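Local coordinates for encapsidation protein (Lactococcus phage asccphi28, PDB 7JQP) that probably acts as the ATPase of a phage DNA-packaging motor, using ATP hydrolysis to drive the viral genome into the capsid, at residues A[52-57]-A[122-127]; A[140-145]-A[183-188]. All blocks are in the same frame, centred on the assembly; numbering follows the deposited sequence.

Contact 1 of 2, residues A[52-57]-A[122-127]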
loop_
_atom_site.group_PDB
_atom_site.type_symbol
_atom_site.label_atom_id
_atom_site.label_comp_id
_atom_site.label_asym_id
_atom_site.label_seq_id
_atom_site.Cartn_x
_atom_site.Cartn_y
_atom_site.Cartn_z
ATOM N N VAL A 52 -2.700 27.971 1.862
ATOM C CA VAL A 52 -3.121 26.590 2.023
ATOM C C VAL A 52 -3.743 26.117 0.717
ATOM O O VAL A 52 -4.683 26.739 0.211
ATOM C CB VAL A 52 -4.112 26.448 3.188
ATOM C CG1 VAL A 52 -4.748 25.098 3.126
ATOM C CG2 VAL A 52 -3.409 26.634 4.520
ATOM N N TYR A 53 -3.228 25.012 0.187
ATOM C CA TYR A 53 -3.777 24.377 -1.003
ATOM C C TYR A 53 -4.579 23.159 -0.562
ATOM O O TYR A 53 -4.026 22.241 0.052
ATOM C CB TYR A 53 -2.668 23.972 -1.971
ATOM C CG TYR A 53 -3.185 23.441 -3.285
ATOM C CD1 TYR A 53 -3.784 24.288 -4.206
ATOM C CD2 TYR A 53 -3.063 22.098 -3.613
ATOM C CE1 TYR A 53 -4.256 23.814 -5.413
ATOM C CE2 TYR A 53 -3.530 21.614 -4.820
ATOM C CZ TYR A 53 -4.127 22.477 -5.716
ATOM O OH TYR A 53 -4.596 22.004 -6.919
ATOM N N LEU A 54 -5.870 23.148 -0.880
ATOM C CA LEU A 54 -6.783 22.132 -0.381
ATOM C C LEU A 54 -7.244 21.231 -1.519
ATOM O O LEU A 54 -7.462 21.692 -2.644
ATOM C CB LEU A 54 -7.995 22.773 0.299
ATOM C CG LEU A 54 -8.868 21.823 1.118
ATOM C CD1 LEU A 54 -8.120 21.358 2.360
ATOM C CD2 LEU A 54 -10.182 22.482 1.499
ATOM N N ARG A 55 -7.389 19.945 -1.211
ATOM C CA ARG A 55 -7.864 18.944 -2.152
ATOM C C ARG A 55 -8.796 17.995 -1.415
ATOM O O ARG A 55 -8.644 17.766 -0.213
ATOM C CB ARG A 55 -6.696 18.175 -2.777
ATOM C CG ARG A 55 -5.955 18.930 -3.867
ATOM C CD ARG A 55 -6.851 19.215 -5.070
ATOM N NE ARG A 55 -6.082 19.316 -6.307
ATOM C CZ ARG A 55 -6.237 18.522 -7.366
ATOM N NH1 ARG A 55 -7.149 17.559 -7.368
ATOM N NH2 ARG A 55 -5.478 18.704 -8.437
ATOM N N ARG A 56 -9.756 17.427 -2.147
ATOM C CA ARG A 56 -10.751 16.586 -1.492
ATOM C C ARG A 56 -10.126 15.322 -0.911
ATOM O O ARG A 56 -10.454 14.926 0.214
ATOM C CB ARG A 56 -11.871 16.217 -2.465
ATOM C CG ARG A 56 -13.006 15.466 -1.789
ATOM C CD ARG A 56 -14.230 15.331 -2.675
ATOM N NE ARG A 56 -15.060 16.530 -2.658
ATOM C CZ ARG A 56 -15.042 17.476 -3.591
ATOM N NH1 ARG A 56 -14.237 17.377 -4.642
ATOM N NH2 ARG A 56 -15.843 18.525 -3.475
ATOM N N LEU A 57 -9.235 14.672 -1.654
ATOM C CA LEU A 57 -8.707 13.374 -1.266
ATOM C C LEU A 57 -7.194 13.419 -1.113
ATOM O O LEU A 57 -6.509 14.222 -1.753
ATOM C CB LEU A 57 -9.082 12.300 -2.295
ATOM C CG LEU A 57 -10.576 12.021 -2.454
ATOM C CD1 LEU A 57 -10.813 11.060 -3.606
ATOM C CD2 LEU A 57 -11.155 11.470 -1.161
ATOM N N TYR A 122 0.701 25.328 2.331
ATOM C CA TYR A 122 0.366 24.101 3.034
ATOM C C TYR A 122 -0.540 23.270 2.134
ATOM O O TYR A 122 -1.466 23.803 1.513
ATOM C CB TYR A 122 -0.385 24.342 4.353
ATOM C CG TYR A 122 0.342 25.077 5.454
ATOM C CD1 TYR A 122 0.422 26.460 5.459
ATOM C CD2 TYR A 122 0.894 24.386 6.529
ATOM C CE1 TYR A 122 1.064 27.135 6.480
ATOM C CE2 TYR A 122 1.535 25.050 7.554
ATOM C CZ TYR A 122 1.617 26.424 7.527
ATOM O OH TYR A 122 2.255 27.090 8.549
ATOM N N PHE A 123 -0.282 21.970 2.064
ATOM C CA PHE A 123 -1.123 21.040 1.323
ATOM C C PHE A 123 -1.920 20.204 2.314
ATOM O O PHE A 123 -1.346 19.570 3.204
ATOM C CB PHE A 123 -0.268 20.165 0.405
ATOM C CG PHE A 123 0.422 20.944 -0.687
ATOM C CD1 PHE A 123 -0.228 21.226 -1.877
ATOM C CD2 PHE A 123 1.715 21.412 -0.512
ATOM C CE1 PHE A 123 0.400 21.948 -2.875
ATOM C CE2 PHE A 123 2.347 22.135 -1.507
ATOM C CZ PHE A 123 1.687 22.405 -2.690
ATOM N N ILE A 124 -3.246 20.226 2.161
ATOM C CA ILE A 124 -4.172 19.557 3.063
ATOM C C ILE A 124 -5.225 18.820 2.256
ATOM O O ILE A 124 -5.639 19.263 1.182
ATOM C CB ILE A 124 -4.886 20.554 4.003
ATOM C CG1 ILE A 124 -3.896 21.470 4.697
ATOM C CG2 ILE A 124 -5.801 19.824 4.985
ATOM C CD1 ILE A 124 -4.591 22.588 5.406
ATOM N N ALA A 125 -5.709 17.721 2.821
ATOM C CA ALA A 125 -6.750 16.913 2.208
ATOM C C ALA A 125 -7.985 16.948 3.093
ATOM O O ALA A 125 -7.894 16.733 4.306
ATOM C CB ALA A 125 -6.274 15.472 2.008
ATOM N N LEU A 126 -9.134 17.239 2.484
ATOM C CA LEU A 126 -10.371 17.329 3.248
ATOM C C LEU A 126 -10.676 16.017 3.954
ATOM O O LEU A 126 -11.271 16.021 5.037
ATOM C CB LEU A 126 -11.509 17.729 2.314
ATOM C CG LEU A 126 -12.725 18.438 2.904
ATOM C CD1 LEU A 126 -12.349 19.564 3.842
ATOM C CD2 LEU A 126 -13.581 18.962 1.746
ATOM N N SER A 127 -10.263 14.889 3.370
ATOM C CA SER A 127 -10.458 13.602 4.029
ATOM C C SER A 127 -9.730 13.557 5.366
ATOM O O SER A 127 -10.234 12.979 6.337
ATOM C CB SER A 127 -9.966 12.473 3.125
ATOM O OG SER A 127 -9.907 12.897 1.776
#

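Contact 2 of 2, residues A[140-145]-A[183-188]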
loop_
_atom_site.group_PDB
_atom_site.type_symbol
_atom_site.label_atom_id
_atom_site.label_comp_id
_atom_site.label_asym_id
_atom_site.label_seq_id
_atom_site.Cartn_x
_atom_site.Cartn_y
_atom_site.Cartn_z
ATOM N N VAL A 140 -2.106 32.321 7.706
ATOM C CA VAL A 140 -2.706 31.948 6.424
ATOM C C VAL A 140 -3.682 33.032 5.973
ATOM O O VAL A 140 -4.631 33.362 6.690
ATOM C CB VAL A 140 -3.404 30.585 6.528
ATOM C CG1 VAL A 140 -3.907 30.135 5.166
ATOM C CG2 VAL A 140 -2.465 29.561 7.128
ATOM N N LYS A 141 -3.468 33.564 4.763
ATOM C CA LYS A 141 -4.350 34.570 4.189
ATOM C C LYS A 141 -5.135 34.054 2.989
ATOM O O LYS A 141 -6.175 34.633 2.657
ATOM C CB LYS A 141 -3.549 35.805 3.742
ATOM C CG LYS A 141 -4.391 36.917 3.116
ATOM C CD LYS A 141 -3.523 38.023 2.512
ATOM C CE LYS A 141 -4.369 39.189 2.017
ATOM N NZ LYS A 141 -3.568 40.181 1.246
ATOM N N TYR A 142 -4.674 32.984 2.344
ATOM C CA TYR A 142 -5.310 32.450 1.149
ATOM C C TYR A 142 -5.595 30.971 1.355
ATOM O O TYR A 142 -4.734 30.230 1.839
ATOM C CB TYR A 142 -4.422 32.628 -0.087
ATOM C CG TYR A 142 -4.135 34.060 -0.484
ATOM C CD1 TYR A 142 -4.976 34.746 -1.350
ATOM C CD2 TYR A 142 -3.013 34.722 -0.001
ATOM C CE1 TYR A 142 -4.710 36.052 -1.722
ATOM C CE2 TYR A 142 -2.740 36.026 -0.365
ATOM C CZ TYR A 142 -3.591 36.688 -1.223
ATOM O OH TYR A 142 -3.313 37.989 -1.580
ATOM N N LEU A 143 -6.799 30.543 0.981
ATOM C CA LEU A 143 -7.168 29.133 0.961
ATOM C C LEU A 143 -7.744 28.829 -0.413
ATOM O O LEU A 143 -8.722 29.460 -0.830
ATOM C CB LEU A 143 -8.179 28.803 2.059
ATOM C CG LEU A 143 -8.704 27.368 2.072
ATOM C CD1 LEU A 143 -7.589 26.360 1.873
ATOM C CD2 LEU A 143 -9.436 27.090 3.374
ATOM N N VAL A 144 -7.136 27.880 -1.119
ATOM C CA VAL A 144 -7.551 27.518 -2.470
ATOM C C VAL A 144 -8.000 26.065 -2.469
ATOM O O VAL A 144 -7.213 25.161 -2.158
ATOM C CB VAL A 144 -6.427 27.741 -3.494
ATOM C CG1 VAL A 144 -6.897 27.349 -4.886
ATOM C CG2 VAL A 144 -5.981 29.189 -3.468
ATOM N N PHE A 145 -9.259 25.843 -2.827
ATOM C CA PHE A 145 -9.859 24.515 -2.934
ATOM C C PHE A 145 -9.969 24.230 -4.432
ATOM O O PHE A 145 -10.937 24.623 -5.082
ATOM C CB PHE A 145 -11.213 24.476 -2.233
ATOM C CG PHE A 145 -11.728 23.085 -1.957
ATOM C CD1 PHE A 145 -11.258 21.989 -2.661
ATOM C CD2 PHE A 145 -12.694 22.884 -0.986
ATOM C CE1 PHE A 145 -11.741 20.719 -2.396
ATOM C CE2 PHE A 145 -13.179 21.620 -0.719
ATOM C CZ PHE A 145 -12.704 20.537 -1.424
ATOM N N TYR A 183 -8.980 35.006 2.451
ATOM C CA TYR A 183 -9.551 34.787 1.130
ATOM C C TYR A 183 -9.698 33.296 0.873
ATOM O O TYR A 183 -8.812 32.506 1.212
ATOM C CB TYR A 183 -8.688 35.426 0.035
ATOM C CG TYR A 183 -8.825 36.929 -0.049
ATOM C CD1 TYR A 183 -8.051 37.764 0.746
ATOM C CD2 TYR A 183 -9.735 37.514 -0.919
ATOM C CE1 TYR A 183 -8.176 39.140 0.672
ATOM C CE2 TYR A 183 -9.867 38.887 -1.000
ATOM C CZ TYR A 183 -9.086 39.696 -0.201
ATOM O OH TYR A 183 -9.215 41.064 -0.276
ATOM N N LEU A 184 -10.824 32.918 0.272
ATOM C CA LEU A 184 -11.108 31.539 -0.096
ATOM C C LEU A 184 -11.399 31.471 -1.586
ATOM O O LEU A 184 -12.241 32.219 -2.093
ATOM C CB LEU A 184 -12.296 30.986 0.699
ATOM C CG LEU A 184 -12.877 29.656 0.214
ATOM C CD1 LEU A 184 -11.836 28.549 0.282
ATOM C CD2 LEU A 184 -14.114 29.272 1.017
ATOM N N PHE A 185 -10.709 30.570 -2.282
ATOM C CA PHE A 185 -10.891 30.372 -3.713
ATOM C C PHE A 185 -11.344 28.940 -3.952
ATOM O O PHE A 185 -10.662 27.992 -3.546
ATOM C CB PHE A 185 -9.600 30.664 -4.481
ATOM C CG PHE A 185 -9.337 32.130 -4.693
ATOM C CD1 PHE A 185 -8.679 32.876 -3.730
ATOM C CD2 PHE A 185 -9.747 32.761 -5.857
ATOM C CE1 PHE A 185 -8.434 34.225 -3.922
ATOM C CE2 PHE A 185 -9.505 34.108 -6.055
ATOM C CZ PHE A 185 -8.847 34.841 -5.086
HETATM N N MSE A 186 -12.496 28.785 -4.595
HETATM C CA MSE A 186 -13.008 27.474 -4.978
HETATM C C MSE A 186 -12.916 27.329 -6.495
HETATM O O MSE A 186 -13.566 28.068 -7.234
HETATM C CB MSE A 186 -14.448 27.299 -4.509
HETATM C CG MSE A 186 -14.580 26.833 -3.067
HETATM SE SE MSE A 186 -16.312 27.314 -2.293
HETATM C CE MSE A 186 -16.316 26.100 -0.772
ATOM N N LEU A 187 -12.106 26.379 -6.953
ATOM C CA LEU A 187 -11.845 26.180 -8.371
ATOM C C LEU A 187 -12.410 24.839 -8.815
ATOM O O LEU A 187 -12.093 23.801 -8.224
ATOM C CB LEU A 187 -10.341 26.234 -8.654
ATOM C CG LEU A 187 -9.588 27.436 -8.086
ATOM C CD1 LEU A 187 -8.085 27.207 -8.148
ATOM C CD2 LEU A 187 -9.961 28.704 -8.840
ATOM N N SER A 188 -13.236 24.866 -9.858
ATOM C CA SER A 188 -13.861 23.671 -10.407
ATOM C C SER A 188 -13.668 23.672 -11.914
ATOM O O SER A 188 -13.938 24.680 -12.575
ATOM C CB SER A 188 -15.353 23.614 -10.072
ATOM O OG SER A 188 -16.029 22.723 -10.945
#

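Contact 1 of 2, residues A[52-57]-A[122-127]
Tyr53 carries CG anti to its backbone N (chi1 -174°), while Phe123 carries CG beside its own N (chi1 -65°). On the face of the sheet shared by Tyr53 and Phe123, these torsions set the two CG atoms, and the rings meet beyond them. Tyr53 CD2 lies 3.4 Å from Phe123 CD1, at the edge of the Phe123 ring and near its plane. The ring planes are inclined at 71°, and the side chains approach at a slant. On the same face, Arg55 NE donates to Tyr53 OH at 3.1 Å. That hydroxyl also bonds to Asp146, and the Arg55 guanidinium has a salt bridge to Glu60.

The other face, with Val52, Leu54, Tyr122 and Ile124, is mainly aliphatic. Val52 CG2 lies against Tyr122 CB and CD1. Val52 CG1 meets Ile124 CD1 at 3.4 Å. Leu54 CD1 reaches across to Ile124 CB at 3.7 Å, so Ile124 is touched by both branched neighbours. Leu126 CD1 approaches Leu54 CD2 more loosely. Helix 164-175 packs on Val52 and Leu54 here and also reaches Leu126.

The backbones run parallel and in register, Val52 beside Tyr122 through Arg55 beside Ala125. Ile124 N donates to Tyr53 O at 3.0 Å, and Leu126 N donates to Arg55 O at 2.8 Å. Arg56 O accepts from Ser127 OG at 2.6 Å, in the carbonyl plane and on a lone pair. It also accepts from Ser127 N at 3.2 Å, which is tilted from that plane. One carbonyl thus holds Ser127 through both its backbone N and its OG.

The arrangement is that of neighbouring parallel strands in the central sheet of an ASCE-type P-loop NTPase. The side chain of Tyr53 touches the probable Walker A loop.

Contact 2 of 2, residues A[140-145]-A[183-188]
Val144 and Leu187 meet in the fully buried part of this contact. Val144 has CG1 anti to its backbone N (chi1 180°), and this branch meets Leu187 CD1 at 3.5 Å. Its other branch, CG2, rests against Phe185 CB. On the opposite face of the sheet, Leu143 and Leu184 lie side by side, with Leu184 CD1 at 3.8 Å from Leu143 CG. The strands are parallel and in register. Phe185 N donates to Leu143 O, Phe145 N donates to Phe185 O at 2.7 Å, and Leu187 N donates to Phe145 O at 2.8 Å. The last two bonds are nearly straight at the hydrogen (173° and 176°).

The start of the strands is the solvent side. Tyr183 is still well covered, but it overlaps little with the Tyr142 ring. The two tyrosines point the same way, and their near-parallel rings are slid apart, with centroids 5.9 Å apart. Lys141 CE lies beside Tyr183 CE1 at 4.0 Å. Both Lys141 and Tyr183 are partly exposed, and the lysine amine turns to a salt bridge with Asp43. Here the bond from Tyr183 N to Lys141 O is more bent.

Strands 140-145 and 183-188 belong to one beta-alpha-beta unit. Its helix 164-175 covers the face of Leu143 and selenomethionine Met186. Strand 50-55 flanks strand 140-145, and strand 21-26 flanks strand 183-188.

How the contacts relate
Contacts 1 and 2 are successive parts of one sheet, with centres about 11 Å apart. Strands 50-55 and 140-145 join them. Leu54 N lies 2.7 Å from Val144 O, and Val52 O lies 3.0 Å from Val144 N, both probable hydrogen bonds. Side chains also meet: Val52 CG1 is 3.4 Å from Leu143 CD1, and Leu54 CD2 is 3.6 Å from Phe145 CD2. Helix 164-175 packs on residues of both contacts. Tyr53 and Leu187 each touch the probable Walker A loop. The Leu187 side chain lies about 6 Å from a bound sulfate, consistent with a nucleotide phosphate pocket beside these strands.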